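Long-range contacts in DNA photolyase (Agrobacterium tumefaciens, PDB 4U63), which probably repairs cyclobutane pyrimidine dimers in ultraviolet-damaged DNA, using light, a flavin cofactor and a methenyltetrahydrofolate that serves as antenna chromophore: residues A[66-72]-A[388-394]; A[218-223]-A[355-359]. One frame throughout, in Å; residues are numbered along the deposited sequence.

Contact 1. Residues A[66-72]-A[388-394]; sequences LGGAQEW and RDTLVDA. With MHF (5,10-methenyl-6,7,8-trihydrofolic acid), chain B.
The carboxamide of Q70 is gripped around its edge, with V392 O and A394 O both lying close to the amide plane. NE2 spends one N-H on each of these carbonyls, 3.0 Å to V392 O and 2.9 Å to A394 O; the first is approached from above its carbonyl plane, the second on a lone pair. With CG anti to the backbone N (chi1 -152°), the Q70 chain reaches the type I beta turn 391-394, while Q70 OE1 accepts from L66 N at 2.8 Å. Three bonds thus settle which end of the amide is which. The carboxylate of D389, by contrast, is met over its plane: G68 N donates to D389 OD1 at 2.9 Å from 40° above it. V392 CG1 approaches the W72 ring obliquely and reaches A69 CB at 4.0 Å, while L66 CB packs against A394 CB.

The contact exemplifies a helix start answered by a helix end. G67 is the N-cap, and the amides of the first turn need acceptors from elsewhere: besides G68, A69 N bonds to D389 O at 3.2 Å, and Q70 N donates to a water that in turn donates to R388 O and L391 O. The same D389 O receives N8 of the bound methenyl folate at 2.9 Å, and T390 O takes its NA2, so the junction forms one wall of the antenna pocket.

Helix 68-87, in the photolyase domain with the parallel sheet, starts here against the C-terminal end of helix 380-390 in the FAD-binding domain. L354 of helix 345-357 backs T390 and L391, F219 of helix 219-222 touches A69 and V392, and D393, held by R365 and S261, borders the flavin.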
loop_
_atom_site.group_PDB
_atom_site.type_symbol
_atom_site.label_atom_id
_atom_site.label_comp_id
_atom_site.label_asym_id
_atom_site.label_seq_id
_atom_site.Cartn_x
_atom_site.Cartn_y
_atom_site.Cartn_z
ATOM N N LEU A 66 -5.426 7.263 2.247
ATOM C CA LEU A 66 -4.306 8.007 2.792
ATOM C C LEU A 66 -3.981 9.269 1.978
ATOM O O LEU A 66 -3.223 10.119 2.452
ATOM C CB LEU A 66 -3.068 7.102 2.919
ATOM C CG LEU A 66 -3.157 5.829 3.793
ATOM C CD1 LEU A 66 -1.760 5.435 4.291
ATOM C CD2 LEU A 66 -4.104 5.976 4.978
ATOM N N GLY A 67 -4.552 9.403 0.776
ATOM C CA GLY A 67 -4.274 10.545 -0.073
ATOM C C GLY A 67 -5.045 10.565 -1.373
ATOM O O GLY A 67 -5.926 9.739 -1.588
ATOM N N GLY A 68 -4.693 11.518 -2.233
ATOM C CA GLY A 68 -5.392 11.764 -3.512
ATOM C C GLY A 68 -5.445 10.571 -4.462
ATOM O O GLY A 68 -6.497 10.250 -5.000
ATOM N N ALA A 69 -4.313 9.907 -4.664
ATOM C CA ALA A 69 -4.285 8.706 -5.520
ATOM C C ALA A 69 -5.191 7.592 -4.971
ATOM O O ALA A 69 -5.895 6.914 -5.725
ATOM C CB ALA A 69 -2.863 8.206 -5.684
ATOM N N GLN A 70 -5.176 7.418 -3.655
ATOM C CA GLN A 70 -5.995 6.393 -3.024
ATOM C C GLN A 70 -7.496 6.747 -3.022
ATOM O O GLN A 70 -8.346 5.855 -2.961
ATOM C CB GLN A 70 -5.485 6.110 -1.619
ATOM C CG GLN A 70 -5.788 4.707 -1.159
ATOM C CD GLN A 70 -4.856 4.273 -0.053
ATOM O OE1 GLN A 70 -4.974 4.741 1.072
ATOM N NE2 GLN A 70 -3.917 3.388 -0.371
ATOM N N GLU A 71 -7.816 8.042 -3.083
ATOM C CA GLU A 71 -9.211 8.477 -3.261
ATOM C C GLU A 71 -9.728 8.081 -4.647
ATOM O O GLU A 71 -10.867 7.631 -4.781
ATOM C CB GLU A 71 -9.349 9.983 -3.046
ATOM C CG GLU A 71 -9.226 10.392 -1.588
ATOM C CD GLU A 71 -9.303 11.885 -1.379
ATOM O OE1 GLU A 71 -9.039 12.654 -2.322
ATOM O OE2 GLU A 71 -9.622 12.299 -0.256
ATOM N N TRP A 72 -8.889 8.241 -5.671
ATOM C CA TRP A 72 -9.212 7.730 -7.004
ATOM C C TRP A 72 -9.482 6.236 -6.922
ATOM O O TRP A 72 -10.478 5.754 -7.462
ATOM C CB TRP A 72 -8.077 8.005 -7.989
ATOM C CG TRP A 72 -8.298 7.470 -9.360
ATOM C CD1 TRP A 72 -8.845 8.136 -10.406
ATOM C CD2 TRP A 72 -7.962 6.160 -9.845
ATOM N NE1 TRP A 72 -8.881 7.330 -11.511
ATOM C CE2 TRP A 72 -8.345 6.110 -11.200
ATOM C CE3 TRP A 72 -7.379 5.027 -9.266
ATOM C CZ2 TRP A 72 -8.166 4.971 -11.990
ATOM C CZ3 TRP A 72 -7.200 3.886 -10.054
ATOM C CH2 TRP A 72 -7.592 3.871 -11.402
ATOM N N ARG A 388 2.312 9.105 0.646
ATOM C CA ARG A 388 0.935 8.954 1.130
ATOM C C ARG A 388 -0.095 9.571 0.186
ATOM O O ARG A 388 -1.196 9.043 0.048
ATOM C CB ARG A 388 0.767 9.564 2.531
ATOM C CG ARG A 388 0.607 8.545 3.642
ATOM C CD ARG A 388 0.759 9.162 5.033
ATOM N NE ARG A 388 0.175 10.503 5.135
ATOM C CZ ARG A 388 0.595 11.464 5.967
ATOM N NH1 ARG A 388 1.625 11.267 6.798
ATOM N NH2 ARG A 388 -0.020 12.647 5.965
ATOM N N ASP A 389 0.262 10.688 -0.448
ATOM C CA ASP A 389 -0.656 11.401 -1.340
ATOM C C ASP A 389 -0.663 10.863 -2.766
ATOM O O ASP A 389 -1.630 11.106 -3.514
ATOM C CB ASP A 389 -0.320 12.899 -1.372
ATOM C CG ASP A 389 -1.462 13.752 -1.948
ATOM O OD1 ASP A 389 -2.652 13.517 -1.626
ATOM O OD2 ASP A 389 -1.175 14.676 -2.721
ATOM N N THR A 390 0.394 10.144 -3.150
ATOM C CA THR A 390 0.609 9.792 -4.564
ATOM C C THR A 390 0.567 8.301 -4.902
ATOM O O THR A 390 0.405 7.947 -6.069
ATOM C CB THR A 390 1.948 10.356 -5.060
ATOM O OG1 THR A 390 2.997 9.945 -4.176
ATOM C CG2 THR A 390 1.898 11.881 -5.111
ATOM N N LEU A 391 0.724 7.444 -3.897
ATOM C CA LEU A 391 0.646 5.995 -4.093
ATOM C C LEU A 391 -0.771 5.479 -3.990
ATOM O O LEU A 391 -1.440 5.713 -2.993
ATOM C CB LEU A 391 1.468 5.258 -3.039
ATOM C CG LEU A 391 3.000 5.357 -3.091
ATOM C CD1 LEU A 391 3.604 4.775 -1.815
ATOM C CD2 LEU A 391 3.545 4.640 -4.321
ATOM N N VAL A 392 -1.226 4.750 -5.016
ATOM C CA VAL A 392 -2.481 4.008 -4.887
ATOM C C VAL A 392 -2.379 2.925 -3.790
ATOM O O VAL A 392 -3.393 2.571 -3.194
ATOM C CB VAL A 392 -3.001 3.407 -6.213
ATOM C CG1 VAL A 392 -3.461 4.526 -7.155
ATOM C CG2 VAL A 392 -1.985 2.496 -6.890
ATOM N N ASP A 393 -1.164 2.434 -3.525
ATOM C CA ASP A 393 -0.938 1.386 -2.499
ATOM C C ASP A 393 -0.522 1.907 -1.133
ATOM O O ASP A 393 -0.142 1.104 -0.266
ATOM C CB ASP A 393 0.051 0.287 -2.997
ATOM C CG ASP A 393 1.503 0.772 -3.151
ATOM O OD1 ASP A 393 1.920 1.812 -2.585
ATOM O OD2 ASP A 393 2.252 0.084 -3.873
ATOM N N ALA A 394 -0.612 3.228 -0.916
ATOM C CA ALA A 394 -0.191 3.809 0.352
ATOM C C ALA A 394 -0.733 3.000 1.519
ATOM O O ALA A 394 -1.949 2.791 1.636
ATOM C CB ALA A 394 -0.628 5.257 0.462
HETATM N N1 MHF B . -0.932 11.185 -7.204
HETATM C C2 MHF B . -0.365 10.793 -8.351
HETATM N NA2 MHF B . 0.160 9.554 -8.397
HETATM N N3 MHF B . -0.320 11.598 -9.466
HETATM C C4 MHF B . -0.832 12.841 -9.439
HETATM O O4 MHF B . -0.793 13.584 -10.434
HETATM C C4A MHF B . -1.462 13.300 -8.193
HETATM N N5 MHF B . -1.987 14.564 -7.994
HETATM C C6 MHF B . -2.188 15.117 -6.652
HETATM C C7 MHF B . -2.861 14.012 -5.831
HETATM N N8 MHF B . -2.067 12.780 -5.893
HETATM C C8A MHF B . -1.470 12.393 -7.043
HETATM C C9 MHF B . -2.995 16.408 -6.893
HETATM N N10 MHF B . -3.255 16.423 -8.346
HETATM C C11 MHF B . -2.261 15.561 -8.966
HETATM C C12 MHF B . -3.991 20.053 -10.399
HETATM C C13 MHF B . -2.932 19.237 -10.822
HETATM C C14 MHF B . -2.656 18.051 -10.165
HETATM C C15 MHF B . -3.432 17.651 -9.054
HETATM C C16 MHF B . -4.498 18.446 -8.654
HETATM C C17 MHF B . -4.775 19.638 -9.317
HETATM C C MHF B . -4.330 21.339 -11.108
HETATM O O MHF B . -5.381 21.882 -10.805
HETATM N N MHF B . -3.534 21.808 -12.079
HETATM C CA MHF B . -3.853 22.935 -12.941
HETATM C CB MHF B . -2.912 24.119 -12.714
HETATM C CG MHF B . -2.408 24.243 -11.279
HETATM C CD MHF B . -1.280 23.293 -10.915
HETATM O OE1 MHF B . -0.718 22.614 -11.801
HETATM O OE2 MHF B . -0.941 23.217 -9.717
HETATM C CT MHF B . -3.774 22.500 -14.382
HETATM O O1 MHF B . -4.837 22.422 -15.035
HETATM O O2 MHF B . -2.659 22.224 -14.887
HETATM O O HOH W 1 -2.889 10.504 5.069
HETATM O O HOH W 2 -2.675 8.058 -2.116
#

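Contact 2. Residues A[218-223]-A[355-359]; sequences DFSDIW and WQHGT. With MHF (5,10-methenyl-6,7,8-trihydrofolic acid), chain B.
F219 and H357 bring their CA atoms within 4.9 Å where the short, weakly bonded helix 219-222 meets the C-terminal end of helix 345-357, which G358 leaves with positive phi (73°). This is one side of the methenyl folate pocket, which 355-359 contributes from the helical FAD-binding domain of the photolyase. F219 sets its ring against that helix end: Q356 O lies at the ring edge, 3.3 Å from F219 CD1, H357 O stands over one face, and F219 CZ comes to 3.4 Å from NA2 of the folate. W355 faces the same ligand, with O4 over the centre of its indole. H357 is sandwiched, its ring carrying I222 CG1 on one face in a CH-pi contact and Q356 CG on the opposite one; a water joins H357 NE2 to D221 OD2. Extended from a CG anti to the backbone N (chi1 -170°), Q356 sends NE2 to D218 OD2 at 2.9 Å, on the anti side of a carboxylate turned 51° from the amide. Deeper in, T359 CG2 meets the edge of the W223 indole at CZ2, and W223 NE1 donates to H357 O at 2.9 Å, the oxygen lying almost in the indole plane.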
loop_
_atom_site.group_PDB
_atom_site.type_symbol
_atom_site.label_atom_id
_atom_site.label_comp_id
_atom_site.label_asym_id
_atom_site.label_seq_id
_atom_site.Cartn_x
_atom_site.Cartn_y
_atom_site.Cartn_z
ATOM N N ASP A 218 -3.891 8.352 -16.733
ATOM C CA ASP A 218 -3.120 7.153 -17.099
ATOM C C ASP A 218 -3.162 6.042 -16.048
ATOM O O ASP A 218 -2.625 4.960 -16.280
ATOM C CB ASP A 218 -1.673 7.523 -17.448
ATOM C CG ASP A 218 -1.567 8.307 -18.748
ATOM O OD1 ASP A 218 -2.570 8.404 -19.497
ATOM O OD2 ASP A 218 -0.470 8.830 -19.024
ATOM N N PHE A 219 -3.812 6.285 -14.912
ATOM C CA PHE A 219 -3.950 5.248 -13.881
ATOM C C PHE A 219 -4.664 4.020 -14.445
ATOM O O PHE A 219 -4.275 2.893 -14.159
ATOM C CB PHE A 219 -4.729 5.765 -12.671
ATOM C CG PHE A 219 -3.931 6.618 -11.720
ATOM C CD1 PHE A 219 -2.795 7.329 -12.128
ATOM C CD2 PHE A 219 -4.342 6.726 -10.399
ATOM C CE1 PHE A 219 -2.098 8.109 -11.227
ATOM C CE2 PHE A 219 -3.650 7.506 -9.496
ATOM C CZ PHE A 219 -2.523 8.193 -9.905
ATOM N N SER A 220 -5.695 4.242 -15.269
ATOM C CA SER A 220 -6.468 3.140 -15.833
ATOM C C SER A 220 -5.674 2.275 -16.823
ATOM O O SER A 220 -6.103 1.166 -17.136
ATOM C CB SER A 220 -7.743 3.649 -16.510
ATOM O OG SER A 220 -7.440 4.557 -17.555
ATOM N N ASP A 221 -4.533 2.773 -17.311
ATOM C CA ASP A 221 -3.642 1.984 -18.171
ATOM C C ASP A 221 -3.019 0.838 -17.397
ATOM O O ASP A 221 -2.678 -0.205 -17.973
ATOM C CB ASP A 221 -2.519 2.857 -18.761
ATOM C CG ASP A 221 -3.028 3.905 -19.739
ATOM O OD1 ASP A 221 -4.150 3.756 -20.272
ATOM O OD2 ASP A 221 -2.292 4.883 -19.986
ATOM N N ILE A 222 -2.862 1.049 -16.087
ATOM C CA ILE A 222 -2.245 0.095 -15.193
ATOM C C ILE A 222 -3.240 -0.606 -14.264
ATOM O O ILE A 222 -3.069 -1.786 -13.948
ATOM C CB ILE A 222 -1.213 0.811 -14.282
ATOM C CG1 ILE A 222 -0.292 1.738 -15.097
ATOM C CG2 ILE A 222 -0.408 -0.198 -13.474
ATOM C CD1 ILE A 222 0.491 1.057 -16.203
ATOM N N TRP A 223 -4.262 0.119 -13.820
ATOM C CA TRP A 223 -5.091 -0.329 -12.706
ATOM C C TRP A 223 -6.559 -0.522 -13.033
ATOM O O TRP A 223 -7.133 0.240 -13.805
ATOM C CB TRP A 223 -5.004 0.700 -11.579
ATOM C CG TRP A 223 -3.620 0.946 -11.099
ATOM C CD1 TRP A 223 -2.939 2.122 -11.136
ATOM C CD2 TRP A 223 -2.744 -0.010 -10.500
ATOM N NE1 TRP A 223 -1.684 1.958 -10.598
ATOM C CE2 TRP A 223 -1.538 0.657 -10.201
ATOM C CE3 TRP A 223 -2.858 -1.371 -10.194
ATOM C CZ2 TRP A 223 -0.445 0.005 -9.600
ATOM C CZ3 TRP A 223 -1.785 -2.017 -9.607
ATOM C CH2 TRP A 223 -0.586 -1.328 -9.312
ATOM N N TRP A 355 4.115 9.920 -10.330
ATOM C CA TRP A 355 3.155 10.947 -10.720
ATOM C C TRP A 355 2.177 10.444 -11.789
ATOM O O TRP A 355 0.978 10.732 -11.714
ATOM C CB TRP A 355 3.879 12.192 -11.229
ATOM C CG TRP A 355 3.023 13.394 -11.328
ATOM C CD1 TRP A 355 2.663 14.050 -12.465
ATOM C CD2 TRP A 355 2.416 14.106 -10.243
ATOM N NE1 TRP A 355 1.869 15.121 -12.162
ATOM C CE2 TRP A 355 1.701 15.181 -10.803
ATOM C CE3 TRP A 355 2.407 13.936 -8.854
ATOM C CZ2 TRP A 355 0.986 16.092 -10.017
ATOM C CZ3 TRP A 355 1.690 14.844 -8.071
ATOM C CH2 TRP A 355 0.994 15.902 -8.655
ATOM N N GLN A 356 2.682 9.684 -12.760
ATOM C CA GLN A 356 1.865 9.232 -13.896
ATOM C C GLN A 356 0.953 8.054 -13.582
ATOM O O GLN A 356 -0.194 8.036 -14.019
ATOM C CB GLN A 356 2.757 8.848 -15.077
ATOM C CG GLN A 356 1.980 8.598 -16.359
ATOM C CD GLN A 356 2.853 8.149 -17.517
ATOM O OE1 GLN A 356 4.072 8.009 -17.384
ATOM N NE2 GLN A 356 2.223 7.920 -18.669
ATOM N N HIS A 357 1.473 7.065 -12.850
ATOM C CA HIS A 357 0.777 5.793 -12.641
ATOM C C HIS A 357 0.368 5.471 -11.195
ATOM O O HIS A 357 -0.276 4.446 -10.946
ATOM C CB HIS A 357 1.651 4.653 -13.171
ATOM C CG HIS A 357 1.836 4.675 -14.656
ATOM N ND1 HIS A 357 3.019 4.313 -15.262
ATOM C CD2 HIS A 357 0.994 5.027 -15.655
ATOM C CE1 HIS A 357 2.895 4.426 -16.567
ATOM N NE2 HIS A 357 1.677 4.867 -16.837
ATOM N N GLY A 358 0.736 6.324 -10.248
ATOM C CA GLY A 358 0.370 6.104 -8.859
ATOM C C GLY A 358 1.123 4.982 -8.185
ATOM O O GLY A 358 0.676 4.466 -7.166
ATOM N N THR A 359 2.271 4.610 -8.741
ATOM C CA THR A 359 3.100 3.568 -8.161
ATOM C C THR A 359 4.542 3.758 -8.595
ATOM O O THR A 359 4.831 4.548 -9.479
ATOM C CB THR A 359 2.597 2.162 -8.548
ATOM O OG1 THR A 359 3.228 1.184 -7.723
ATOM C CG2 THR A 359 2.852 1.854 -10.028
HETATM N N1 MHF B . -0.932 11.185 -7.204
HETATM C C2 MHF B . -0.365 10.793 -8.351
HETATM N NA2 MHF B . 0.160 9.554 -8.397
HETATM N N3 MHF B . -0.320 11.598 -9.466
HETATM C C4 MHF B . -0.832 12.841 -9.439
HETATM O O4 MHF B . -0.793 13.584 -10.434
HETATM C C4A MHF B . -1.462 13.300 -8.193
HETATM N N5 MHF B . -1.987 14.564 -7.994
HETATM C C6 MHF B . -2.188 15.117 -6.652
HETATM C C7 MHF B . -2.861 14.012 -5.831
HETATM N N8 MHF B . -2.067 12.780 -5.893
HETATM C C8A MHF B . -1.470 12.393 -7.043
HETATM C C9 MHF B . -2.995 16.408 -6.893
HETATM N N10 MHF B . -3.255 16.423 -8.346
HETATM C C11 MHF B . -2.261 15.561 -8.966
HETATM C C12 MHF B . -3.991 20.053 -10.399
HETATM C C13 MHF B . -2.932 19.237 -10.822
HETATM C C14 MHF B . -2.656 18.051 -10.165
HETATM C C15 MHF B . -3.432 17.651 -9.054
HETATM C C16 MHF B . -4.498 18.446 -8.654
HETATM C C17 MHF B . -4.775 19.638 -9.317
HETATM C C MHF B . -4.330 21.339 -11.108
HETATM O O MHF B . -5.381 21.882 -10.805
HETATM N N MHF B . -3.534 21.808 -12.079
HETATM C CA MHF B . -3.853 22.935 -12.941
HETATM C CB MHF B . -2.912 24.119 -12.714
HETATM C CG MHF B . -2.408 24.243 -11.279
HETATM C CD MHF B . -1.280 23.293 -10.915
HETATM O OE1 MHF B . -0.718 22.614 -11.801
HETATM O OE2 MHF B . -0.941 23.217 -9.717
HETATM C CT MHF B . -3.774 22.500 -14.382
HETATM O O1 MHF B . -4.837 22.422 -15.035
HETATM O O2 MHF B . -2.659 22.224 -14.887
HETATM O O HOH W 3 -2.148 9.782 -14.916
HETATM O O HOH W 4 0.377 4.858 -19.331
#

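The centres of the two contacts lie about 11 Å apart, and they meet directly. Along the chain contact 2 is nested inside the loop that contact 1 closes: 66-72 comes first, then 218-223, 355-359 and finally 388-394. V392 joins them, its N at 2.9 Å from G358 O, a probable hydrogen bond, while its methyl groups pack on F219 and W223. W72 adds an edge-to-face contact with F219. Segments 355-359 and 388-394 hold the ends of helices 345-357 and 380-390, both in the FAD-binding domain, whereas 66-72 opens helix 68-87. Four separate segments thus contribute to one antenna site, with contact 1 also reaching the flavin.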